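Local coordinates for DNA repair and telomere maintenance protein nbs1 (Schizosaccharomyces pombe, PDB 3HUF) that serves as the phosphoprotein-binding adaptor of the MRN complex, which repairs DNA double-strand breaks, binds phosphorylated proteins through its FHA and BRCT domains and interacts with phosphorylated Ctp1, at residues Cys222-Thr236 with Leu243-Met255. Numbering follows the deposited sequence.
Sequences CINSLEGFSCAMLNT and LLELLGLRISTFM
In the second BRCT domain, strands 230-234 and 250-254 run parallel, and Cys231 N donates to Arg250 O (2.6 Å) almost in line with its C=O bond. Ser252 N returns a hydrogen bond to Cys231 O, Phe254 N one to Met233 O, and Asn235 N closes the ladder on Phe254 O with an N-H...O angle of 174°. Helix 238-246 links the two strands in a beta-alpha-beta crossover, with strand 250-254 at the sheet edge. On the helix-covered face Cys231 SG, held between its backbone N and carbonyl carbon (chi1 73°), touches Leu244 CD1 and Leu249 CD1, both at 3.9 Å. Leu226 CD1 runs alongside the isobutyl group of Leu249, near its CG, and Leu249 CD2 reaches Phe229 CB (3.5 Å). On the other face the Phe254 ring is laid over the neighbouring strand, its face above Met233 C and Leu234 N, with Ala232 CB at its edge and Leu234 CD2 3.6 Å from Phe254 CE1. A serine in place of Phe254 would probably uncover this backbone and leave Ala232 and Leu234 without their shared apolar partner. A Schellman motif with Gly248 at positive phi ends helix 238-246, while Asn224 N donates a hydrogen bond to Leu246 O (2.9 Å), and Leu226 N one to Leu247 O (2.8 Å).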
# COMPACT_ATOMS: atom_id res chain seq x y z
N CYS A 222 -6.23 -14.27 -15.43
CA CYS A 222 -5.56 -13.37 -16.38
C CYS A 222 -4.09 -13.71 -16.56
O CYS A 222 -3.56 -13.63 -17.67
CB CYS A 222 -5.69 -11.92 -15.92
SG CYS A 222 -6.92 -10.98 -16.80
N ILE A 223 -3.46 -14.07 -15.45
CA ILE A 223 -2.02 -14.34 -15.40
C ILE A 223 -1.65 -15.58 -16.22
O ILE A 223 -2.25 -16.64 -16.06
CB ILE A 223 -1.53 -14.44 -13.92
CG1 ILE A 223 -1.35 -13.03 -13.35
CG2 ILE A 223 -0.21 -15.22 -13.81
CD1 ILE A 223 -1.57 -12.93 -11.85
N ASN A 224 -0.68 -15.39 -17.12
CA ASN A 224 -0.24 -16.40 -18.10
C ASN A 224 -1.28 -16.90 -19.12
O ASN A 224 -1.18 -18.03 -19.60
CB ASN A 224 0.47 -17.58 -17.42
CG ASN A 224 1.97 -17.39 -17.35
OD1 ASN A 224 2.47 -16.51 -16.65
ND2 ASN A 224 2.71 -18.22 -18.08
N SER A 225 -2.25 -16.06 -19.46
CA SER A 225 -3.25 -16.44 -20.46
C SER A 225 -2.72 -16.42 -21.90
O SER A 225 -3.30 -17.04 -22.80
CB SER A 225 -4.55 -15.61 -20.33
OG SER A 225 -4.30 -14.21 -20.30
N LEU A 226 -1.61 -15.72 -22.12
CA LEU A 226 -1.02 -15.63 -23.45
C LEU A 226 0.31 -16.38 -23.56
O LEU A 226 1.15 -16.03 -24.40
CB LEU A 226 -0.80 -14.18 -23.86
CG LEU A 226 -1.97 -13.21 -23.93
CD1 LEU A 226 -1.46 -11.87 -24.38
CD2 LEU A 226 -3.03 -13.72 -24.89
N GLU A 227 0.51 -17.39 -22.70
CA GLU A 227 1.74 -18.18 -22.76
C GLU A 227 1.80 -18.91 -24.10
O GLU A 227 0.77 -19.31 -24.65
CB GLU A 227 1.85 -19.14 -21.57
CG GLU A 227 0.86 -20.31 -21.57
CD GLU A 227 0.43 -20.72 -20.17
OE1 GLU A 227 1.23 -20.55 -19.22
OE2 GLU A 227 -0.72 -21.21 -20.03
N GLY A 228 3.01 -19.02 -24.64
CA GLY A 228 3.20 -19.53 -26.00
C GLY A 228 3.34 -18.42 -27.03
O GLY A 228 3.98 -18.60 -28.07
N PHE A 229 2.73 -17.26 -26.74
CA PHE A 229 2.84 -16.10 -27.63
C PHE A 229 4.11 -15.29 -27.36
O PHE A 229 4.81 -15.51 -26.32
CB PHE A 229 1.63 -15.18 -27.49
CG PHE A 229 0.37 -15.74 -28.08
CD1 PHE A 229 -0.52 -16.47 -27.30
CD2 PHE A 229 0.06 -15.52 -29.41
CE1 PHE A 229 -1.68 -16.97 -27.84
CE2 PHE A 229 -1.11 -16.02 -29.97
CZ PHE A 229 -1.98 -16.75 -29.17
N SER A 230 4.40 -14.38 -28.32
CA SER A 230 5.52 -13.46 -28.18
C SER A 230 5.15 -12.09 -28.76
O SER A 230 4.25 -11.98 -29.61
CB SER A 230 6.76 -14.02 -28.88
OG SER A 230 6.56 -14.14 -30.27
N CYS A 231 5.84 -11.05 -28.30
CA CYS A 231 5.57 -9.71 -28.78
C CYS A 231 6.82 -8.83 -28.84
O CYS A 231 7.92 -9.29 -28.53
CB CYS A 231 4.47 -9.04 -27.93
SG CYS A 231 4.97 -8.52 -26.26
N ALA A 232 6.64 -7.58 -29.25
CA ALA A 232 7.70 -6.58 -29.27
C ALA A 232 7.17 -5.18 -28.98
O ALA A 232 6.09 -4.83 -29.45
CB ALA A 232 8.40 -6.61 -30.62
N MET A 233 7.91 -4.37 -28.21
CA MET A 233 7.64 -2.92 -28.16
C MET A 233 8.85 -1.98 -28.04
O MET A 233 9.95 -2.40 -27.69
CB MET A 233 6.51 -2.52 -27.18
CG MET A 233 6.67 -2.87 -25.74
SD MET A 233 6.12 -1.52 -24.64
CE MET A 233 4.35 -1.75 -24.56
N LEU A 234 8.58 -0.71 -28.34
CA LEU A 234 9.58 0.37 -28.41
C LEU A 234 9.88 0.95 -27.03
O LEU A 234 8.98 1.49 -26.38
CB LEU A 234 9.08 1.48 -29.36
CG LEU A 234 9.91 2.69 -29.84
CD1 LEU A 234 10.36 3.65 -28.70
CD2 LEU A 234 11.08 2.28 -30.71
N ASN A 235 11.15 0.89 -26.63
CA ASN A 235 11.61 1.32 -25.31
C ASN A 235 10.63 0.96 -24.21
O ASN A 235 10.10 1.84 -23.52
CB ASN A 235 11.90 2.83 -25.28
CG ASN A 235 12.50 3.30 -23.93
OD1 ASN A 235 12.71 2.50 -22.99
ND2 ASN A 235 12.77 4.60 -23.84
N THR A 236 10.37 -0.34 -24.07
CA THR A 236 9.47 -0.78 -23.02
C THR A 236 10.03 -0.33 -21.67
O THR A 236 11.20 -0.57 -21.34
CB THR A 236 9.22 -2.31 -23.04
OG1 THR A 236 9.98 -2.97 -22.03
CG2 THR A 236 9.58 -2.89 -24.38
N LEU A 243 4.12 -6.08 -16.99
CA LEU A 243 2.73 -6.28 -17.34
C LEU A 243 2.58 -7.39 -18.40
O LEU A 243 1.80 -8.33 -18.21
CB LEU A 243 2.10 -4.95 -17.78
CG LEU A 243 0.69 -4.81 -18.39
CD1 LEU A 243 -0.27 -5.82 -17.89
CD2 LEU A 243 0.15 -3.42 -18.10
N LEU A 244 3.35 -7.30 -19.48
CA LEU A 244 3.32 -8.30 -20.55
C LEU A 244 3.88 -9.66 -20.13
O LEU A 244 3.35 -10.70 -20.55
CB LEU A 244 4.01 -7.78 -21.81
CG LEU A 244 3.49 -6.44 -22.34
CD1 LEU A 244 4.43 -5.90 -23.39
CD2 LEU A 244 2.06 -6.57 -22.88
N GLU A 245 4.93 -9.66 -19.33
CA GLU A 245 5.41 -10.86 -18.65
C GLU A 245 4.28 -11.57 -17.91
O GLU A 245 4.08 -12.77 -18.09
CB GLU A 245 6.48 -10.52 -17.63
CG GLU A 245 7.87 -10.95 -18.00
CD GLU A 245 8.84 -10.78 -16.84
OE1 GLU A 245 9.98 -11.27 -16.98
OE2 GLU A 245 8.48 -10.16 -15.81
N LEU A 246 3.56 -10.82 -17.08
CA LEU A 246 2.43 -11.36 -16.31
C LEU A 246 1.35 -12.02 -17.16
O LEU A 246 0.62 -12.87 -16.67
CB LEU A 246 1.82 -10.29 -15.39
CG LEU A 246 2.73 -9.81 -14.24
CD1 LEU A 246 2.04 -8.77 -13.38
CD2 LEU A 246 3.24 -10.99 -13.40
N LEU A 247 1.26 -11.63 -18.44
CA LEU A 247 0.35 -12.25 -19.39
C LEU A 247 0.97 -13.50 -20.02
O LEU A 247 0.33 -14.19 -20.81
CB LEU A 247 -0.08 -11.25 -20.47
CG LEU A 247 -0.73 -9.95 -19.98
CD1 LEU A 247 -1.01 -8.99 -21.13
CD2 LEU A 247 -2.00 -10.22 -19.18
N GLY A 248 2.22 -13.79 -19.66
CA GLY A 248 2.92 -14.96 -20.17
C GLY A 248 3.56 -14.77 -21.53
O GLY A 248 3.94 -15.74 -22.19
N LEU A 249 3.67 -13.51 -21.97
CA LEU A 249 4.26 -13.20 -23.27
C LEU A 249 5.79 -13.25 -23.25
O LEU A 249 6.43 -13.09 -22.19
CB LEU A 249 3.80 -11.82 -23.75
CG LEU A 249 2.37 -11.63 -24.24
CD1 LEU A 249 2.04 -10.16 -24.25
CD2 LEU A 249 2.18 -12.23 -25.64
N ARG A 250 6.37 -13.45 -24.43
CA ARG A 250 7.80 -13.33 -24.65
C ARG A 250 8.03 -11.97 -25.31
O ARG A 250 7.42 -11.67 -26.32
CB ARG A 250 8.26 -14.48 -25.55
CG ARG A 250 9.66 -14.39 -26.14
CD ARG A 250 10.05 -15.77 -26.67
NE ARG A 250 10.98 -15.75 -27.79
CZ ARG A 250 11.44 -16.84 -28.39
NH1 ARG A 250 11.04 -18.04 -27.97
NH2 ARG A 250 12.29 -16.76 -29.42
N ILE A 251 8.88 -11.14 -24.72
CA ILE A 251 9.01 -9.76 -25.18
C ILE A 251 10.38 -9.48 -25.78
O ILE A 251 11.41 -9.92 -25.24
CB ILE A 251 8.74 -8.75 -24.04
CG1 ILE A 251 7.51 -9.17 -23.24
CG2 ILE A 251 8.55 -7.33 -24.58
CD1 ILE A 251 7.65 -8.94 -21.76
N SER A 252 10.40 -8.76 -26.89
CA SER A 252 11.63 -8.29 -27.49
C SER A 252 11.58 -6.77 -27.61
O SER A 252 10.75 -6.22 -28.32
CB SER A 252 11.86 -8.92 -28.86
OG SER A 252 11.78 -10.33 -28.77
N THR A 253 12.48 -6.10 -26.89
CA THR A 253 12.53 -4.64 -26.86
C THR A 253 13.45 -4.12 -27.95
O THR A 253 14.60 -4.55 -28.05
CB THR A 253 13.00 -4.13 -25.47
OG1 THR A 253 12.11 -4.63 -24.46
CG2 THR A 253 13.04 -2.61 -25.40
N PHE A 254 12.93 -3.24 -28.79
CA PHE A 254 13.73 -2.58 -29.82
C PHE A 254 13.91 -1.09 -29.54
O PHE A 254 13.19 -0.49 -28.74
CB PHE A 254 13.21 -2.85 -31.25
CG PHE A 254 11.75 -2.51 -31.45
CD1 PHE A 254 11.37 -1.23 -31.81
CD2 PHE A 254 10.77 -3.49 -31.29
CE1 PHE A 254 10.02 -0.91 -32.00
CE2 PHE A 254 9.42 -3.18 -31.48
CZ PHE A 254 9.04 -1.89 -31.83
N MET A 255 14.87 -0.50 -30.23
CA MET A 255 15.30 0.86 -29.95
C MET A 255 14.65 1.87 -30.90
O MET A 255 14.30 2.98 -30.47
CB MET A 255 16.83 0.94 -30.05
CG MET A 255 17.57 0.09 -29.02
SD MET A 255 19.34 0.44 -29.05
CE MET A 255 19.34 2.14 -28.46